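Local structure of BolA (Coxiella burnetii, 3TR3) at residues W13-T16 with S21-I24; S25-G28 with F33-V36. The protein is of unknown function but, as a stress-induced member of the BolA/IbaG family, probably takes part in cellular stress responses. All blocks are in the same frame, centred on the assembly; numbering follows the deposited sequence.

Overall arrangement
From the N terminus the chain runs through helix 7-17, turns, and enters strand 22-28. Contact 1 closes that turn, joining the end of the helix to the start of the strand. Strand 22-28 then leads straight into contact 2, which closes the next turn as the hairpin of strands 22-28 and 32-38. The two loops follow one another along the chain, neither enclosing the other, and their centres lie about 11 Å apart. Side chains of Val23 and Ile24 pack on Val36, linking the two contacts. Together they tie the first helix to the sheet, whose third strand is 68-74, and both contacts touch the second subunit.

Contact 1 of 2, residues W13-T16 with S21-I24; sequences WIET and SRVI
The helix-to-strand connection that opens the BolA fold is closed here: the last turns of helix 7-17 pack against the start of strand 22-28, with Ile14 and Glu15 meeting Ser21, Arg22 and Val23. Glu15 reaches across with its chain extended beyond CG, and its OE2 accepts the backbone N-H of Val23 at 2.8 Å. The bond is fairly straight, 158° at the hydrogen, and uses the anti lone pair of OE2, the one away from OE1. OE2 also has a weak, long ion pair with Lys11 one turn back on the helix. On its way the chain of Glu15 passes over the carbonyl of Ser21, CG lying 3.5 Å from Ser21 O. A water bridges the backbones beside it, donating to both Glu15 O and Ser21 O, so the side chain ties the helix to the strand and the water ties it to the loop residue just before. Next to this bond, buried Ile14 and Val23 cross at about a right angle. With CG1 of Val23 anti to the backbone N (chi1 -172°), its CG2 lies beside that N and meets Ile14 CB at 3.8 Å, close to Ile14 CG2 as well. Leu58 packs on Ile14 from a loop, and on the strand Ile24 packs on Ile24 of the second subunit. The hydroxyl of Ser21 is hydrogen-bonded to Leu18 O within the turn; from there Ser21 OG also lies 3.4 Å from Ile14 O, near the end of the helix.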
ATOM      1  N   TRP B  13       4.628  -7.397   8.236  1.00 39.15           N
ATOM      2  CA  TRP B  13       4.909  -8.810   8.455  1.00 34.56           C
ATOM      3  C   TRP B  13       5.337  -9.500   7.155  1.00 37.22           C
ATOM      4  O   TRP B  13       6.303 -10.254   7.139  1.00 41.51           O
ATOM      5  CB  TRP B  13       3.686  -9.528   9.034  1.00 30.04           C
ATOM      6  CG  TRP B  13       3.299  -9.130  10.435  1.00 38.33           C
ATOM      7  CD1 TRP B  13       4.098  -8.548  11.379  1.00 41.97           C
ATOM      8  CD2 TRP B  13       1.998  -9.269  11.046  1.00 37.51           C
ATOM      9  NE1 TRP B  13       3.386  -8.330  12.538  1.00 41.39           N
ATOM     10  CE2 TRP B  13       2.099  -8.763  12.365  1.00 40.51           C
ATOM     11  CE3 TRP B  13       0.766  -9.784  10.607  1.00 32.57           C
ATOM     12  CZ2 TRP B  13       1.013  -8.745  13.252  1.00 41.09           C
ATOM     13  CZ3 TRP B  13      -0.311  -9.776  11.484  1.00 37.48           C
ATOM     14  CH2 TRP B  13      -0.180  -9.254  12.797  1.00 41.17           C
ATOM     15  N   ILE B  14       4.628  -9.225   6.066  1.00 34.31           N
ATOM     16  CA  ILE B  14       4.954  -9.828   4.785  1.00 35.22           C
ATOM     17  C   ILE B  14       6.286  -9.307   4.263  1.00 37.26           C
ATOM     18  O   ILE B  14       7.103 -10.076   3.793  1.00 42.15           O
ATOM     19  CB  ILE B  14       3.869  -9.583   3.743  1.00 31.65           C
ATOM     20  CG1 ILE B  14       2.549 -10.226   4.166  1.00 27.44           C
ATOM     21  CG2 ILE B  14       4.318 -10.094   2.396  1.00 29.03           C
ATOM     22  CD1 ILE B  14       1.362  -9.827   3.206  1.00 23.89           C
ATOM     23  N   GLU B  15       6.526  -8.004   4.363  1.00 33.44           N
ATOM     24  CA  GLU B  15       7.821  -7.459   3.943  1.00 33.23           C
ATOM     25  C   GLU B  15       9.006  -7.905   4.818  1.00 38.18           C
ATOM     26  O   GLU B  15      10.138  -7.926   4.375  1.00 43.96           O
ATOM     27  CB  GLU B  15       7.767  -5.937   3.820  1.00 29.00           C
ATOM     28  CG  GLU B  15       6.768  -5.474   2.758  1.00 33.62           C
ATOM     29  CD  GLU B  15       6.572  -3.965   2.736  1.00 39.54           C
ATOM     30  OE1 GLU B  15       6.965  -3.291   3.717  1.00 44.55           O
ATOM     31  OE2 GLU B  15       6.028  -3.459   1.730  1.00 37.13           O
ATOM     32  N   THR B  16       8.732  -8.262   6.058  1.00 38.00           N
ATOM     33  CA  THR B  16       9.753  -8.752   6.951  1.00 37.87           C
ATOM     34  C   THR B  16      10.077 -10.193   6.593  1.00 41.35           C
ATOM     35  O   THR B  16      11.227 -10.534   6.449  1.00 44.26           O
ATOM     36  CB  THR B  16       9.298  -8.647   8.425  1.00 38.31           C
ATOM     37  OG1 THR B  16       9.314  -7.270   8.814  1.00 46.22           O
ATOM     38  CG2 THR B  16      10.219  -9.424   9.363  1.00 34.86           C
ATOM     39  N   SER B  21      10.096  -8.180  -1.157  1.00 35.42           N
ATOM     40  CA  SER B  21       8.676  -7.927  -1.425  1.00 34.05           C
ATOM     41  C   SER B  21       8.238  -6.506  -1.028  1.00 34.31           C
ATOM     42  O   SER B  21       8.760  -5.910  -0.084  1.00 39.07           O
ATOM     43  CB  SER B  21       7.735  -9.005  -0.834  1.00 29.43           C
ATOM     44  OG  SER B  21       7.786  -9.045   0.581  1.00 32.31           O
ATOM     45  N   ARG B  22       7.287  -5.975  -1.782  1.00 32.68           N
ATOM     46  CA  ARG B  22       6.594  -4.719  -1.460  1.00 29.23           C
ATOM     47  C   ARG B  22       5.097  -4.980  -1.403  1.00 28.64           C
ATOM     48  O   ARG B  22       4.505  -5.464  -2.399  1.00 29.05           O
ATOM     49  CB  ARG B  22       6.910  -3.619  -2.490  1.00 29.51           C
ATOM     50  CG  ARG B  22       6.230  -2.251  -2.193  1.00 79.35           C
ATOM     51  CD  ARG B  22       6.730  -1.111  -3.099  1.00 78.84           C
ATOM     52  NE  ARG B  22       8.177  -0.904  -2.977  1.00 78.29           N
ATOM     53  CZ  ARG B  22       8.949  -0.419  -3.947  1.00 76.73           C
ATOM     54  NH1 ARG B  22       8.411  -0.097  -5.124  1.00 76.76           N
ATOM     55  NH2 ARG B  22      10.259  -0.262  -3.749  1.00 73.80           N
ATOM     56  N   VAL B  23       4.477  -4.698  -0.242  1.00 26.44           N
ATOM     57  CA  VAL B  23       3.005  -4.725  -0.188  1.00 27.88           C
ATOM     58  C   VAL B  23       2.421  -3.342  -0.658  1.00 32.88           C
ATOM     59  O   VAL B  23       2.369  -2.366   0.108  1.00 37.78           O
ATOM     60  CB  VAL B  23       2.461  -5.181   1.200  1.00 33.09           C
ATOM     61  CG1 VAL B  23       0.953  -5.388   1.160  1.00 33.09           C
ATOM     62  CG2 VAL B  23       3.158  -6.456   1.663  1.00 28.38           C
ATOM     63  N   ILE B  24       2.037  -3.265  -1.932  1.00 28.01           N
ATOM     64  CA  ILE B  24       1.616  -2.011  -2.526  1.00 33.07           C
ATOM     65  C   ILE B  24       0.167  -1.642  -2.155  1.00 35.00           C
ATOM     66  O   ILE B  24      -0.242  -0.493  -2.277  1.00 32.25           O
ATOM     67  CB  ILE B  24       1.812  -1.964  -4.068  1.00 33.38           C
ATOM     68  CG1 ILE B  24       0.901  -2.968  -4.762  1.00 30.96           C
ATOM     69  CG2 ILE B  24       3.312  -2.087  -4.449  1.00 23.62           C
ATOM     70  CD1 ILE B  24       0.893  -2.782  -6.244  1.00 31.52           C
TER
HETATM   71  O   HOH W   1      10.854  -6.377   1.866  1.00 39.64           O

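Contact 2 of 2, residues S25-G28 with F33-V36; sequences SAEG and FEAV
Phe33 faces Gly28 across the antiparallel hairpin of strands 22-28 and 32-38, and its side chain starts hard by the neighbouring carbonyl: Phe33 CB is 3.4 Å from Glu27 O. CG, anti to its carbonyl carbon (chi1 -63°), stays near that oxygen. Farther out, CD1 is 3.6 Å from Glu27 O and 3.9 Å from Gly28 CA, both set obliquely to the ring. Gly28 is in a backbone conformation that in practice only glycine adopts, and its CA lies against the ring. Beyond CD1 the ring leaves the partner strand for the core, where Ile10, Val5, Ile66 and Leu69 surround it. Glu27 and Glu34 form a hydrogen-bonded pair: Glu34 N gives to Glu27 O at 2.8 Å with the donor tilted 30° from the carbonyl plane, while Glu27 N gives to Glu34 O at 2.9 Å, nearly straight on. A third bond, Val36 N to Ser25 O at 2.9 Å, lies in the carbonyl plane. On the face shared by Ser25, Glu27, Glu34 and Val36, OE1 of Glu27 comes 3.6 Å from OE1 of Glu34, an approach of like charges with carboxylate planes 59° apart. OE2 of Glu27 is held by Thr7 N of the second subunit, and Ser25 OG by Thr7 OG1 of that subunit. There strand 22-28 pairs in parallel with a strand of the second subunit, continuing the sheet, while strand 68-74 flanks 32-38 on its other edge and helix 7-17 covers the face of Ala26 and Phe33.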
ATOM      1  N   SER B  25      -0.593  -2.618  -1.689  1.00 33.26           N
ATOM      2  CA  SER B  25      -1.910  -2.330  -1.209  1.00 32.96           C
ATOM      3  C   SER B  25      -2.317  -3.347  -0.161  1.00 34.26           C
ATOM      4  O   SER B  25      -2.219  -4.531  -0.393  1.00 34.04           O
ATOM      5  CB  SER B  25      -2.884  -2.316  -2.371  1.00 33.94           C
ATOM      6  OG  SER B  25      -4.211  -2.413  -1.907  1.00 34.31           O
ATOM      7  N   ALA B  26      -2.752  -2.869   1.003  1.00 35.02           N
ATOM      8  CA  ALA B  26      -3.312  -3.711   2.058  1.00 32.70           C
ATOM      9  C   ALA B  26      -4.660  -3.130   2.589  1.00 33.38           C
ATOM     10  O   ALA B  26      -4.697  -2.001   3.070  1.00 30.64           O
ATOM     11  CB  ALA B  26      -2.292  -3.850   3.200  1.00 28.88           C
ATOM     12  N   GLU B  27      -5.742  -3.908   2.503  1.00 33.66           N
ATOM     13  CA  GLU B  27      -7.097  -3.463   2.876  1.00 36.70           C
ATOM     14  C   GLU B  27      -7.777  -4.497   3.745  1.00 38.40           C
ATOM     15  O   GLU B  27      -7.419  -5.686   3.670  1.00 35.14           O
ATOM     16  CB  GLU B  27      -7.978  -3.166   1.639  1.00 34.74           C
ATOM     17  CG  GLU B  27      -7.436  -2.033   0.769  1.00 39.90           C
ATOM     18  CD  GLU B  27      -8.257  -1.808  -0.511  1.00 49.32           C
ATOM     19  OE1 GLU B  27      -8.178  -2.679  -1.436  1.00 46.42           O
ATOM     20  OE2 GLU B  27      -8.972  -0.749  -0.582  1.00 50.30           O
ATOM     21  N   GLY B  28      -8.733  -4.035   4.568  1.00 36.48           N
ATOM     22  CA  GLY B  28      -9.528  -4.889   5.452  1.00 32.22           C
ATOM     23  C   GLY B  28      -9.912  -4.307   6.811  1.00 35.01           C
ATOM     24  O   GLY B  28      -9.563  -3.186   7.149  1.00 38.75           O
ATOM     25  N   PHE B  33      -9.052  -9.512   4.905  1.00 35.96           N
ATOM     26  CA  PHE B  33      -8.074  -8.616   4.323  1.00 34.20           C
ATOM     27  C   PHE B  33      -7.835  -8.994   2.851  1.00 37.84           C
ATOM     28  O   PHE B  33      -8.155 -10.111   2.427  1.00 41.31           O
ATOM     29  CB  PHE B  33      -6.746  -8.711   5.081  1.00 31.98           C
ATOM     30  CG  PHE B  33      -6.811  -8.285   6.522  1.00 31.19           C
ATOM     31  CD1 PHE B  33      -6.509  -6.963   6.890  1.00 29.30           C
ATOM     32  CD2 PHE B  33      -7.134  -9.204   7.521  1.00 28.20           C
ATOM     33  CE1 PHE B  33      -6.530  -6.572   8.245  1.00 27.59           C
ATOM     34  CE2 PHE B  33      -7.182  -8.820   8.880  1.00 24.17           C
ATOM     35  CZ  PHE B  33      -6.883  -7.514   9.243  1.00 27.47           C
ATOM     36  N   GLU B  34      -7.292  -8.040   2.094  1.00 37.97           N
ATOM     37  CA  GLU B  34      -6.786  -8.243   0.735  1.00 41.36           C
ATOM     38  C   GLU B  34      -5.450  -7.558   0.663  1.00 39.92           C
ATOM     39  O   GLU B  34      -5.276  -6.456   1.187  1.00 41.53           O
ATOM     40  CB  GLU B  34      -7.684  -7.602  -0.320  1.00 48.60           C
ATOM     41  CG  GLU B  34      -9.099  -8.115  -0.353  1.00 64.05           C
ATOM     42  CD  GLU B  34     -10.041  -7.137  -1.053  1.00 81.92           C
ATOM     43  OE1 GLU B  34      -9.654  -5.955  -1.246  1.00 85.56           O
ATOM     44  OE2 GLU B  34     -11.171  -7.552  -1.410  1.00 88.19           O
ATOM     45  N   ALA B  35      -4.503  -8.201  -0.004  1.00 34.93           N
ATOM     46  CA  ALA B  35      -3.180  -7.642  -0.162  1.00 27.45           C
ATOM     47  C   ALA B  35      -2.723  -7.848  -1.606  1.00 31.68           C
ATOM     48  O   ALA B  35      -3.055  -8.859  -2.225  1.00 36.17           O
ATOM     49  CB  ALA B  35      -2.199  -8.300   0.838  1.00 27.31           C
ATOM     50  N   VAL B  36      -2.007  -6.864  -2.147  1.00 27.50           N
ATOM     51  CA  VAL B  36      -1.409  -6.965  -3.458  1.00 28.48           C
ATOM     52  C   VAL B  36       0.054  -6.936  -3.126  1.00 31.58           C
ATOM     53  O   VAL B  36       0.506  -6.030  -2.424  1.00 29.33           O
ATOM     54  CB  VAL B  36      -1.780  -5.802  -4.401  1.00 27.78           C
ATOM     55  CG1 VAL B  36      -1.195  -6.025  -5.785  1.00 25.59           C
ATOM     56  CG2 VAL B  36      -3.314  -5.614  -4.475  1.00 25.56           C
TER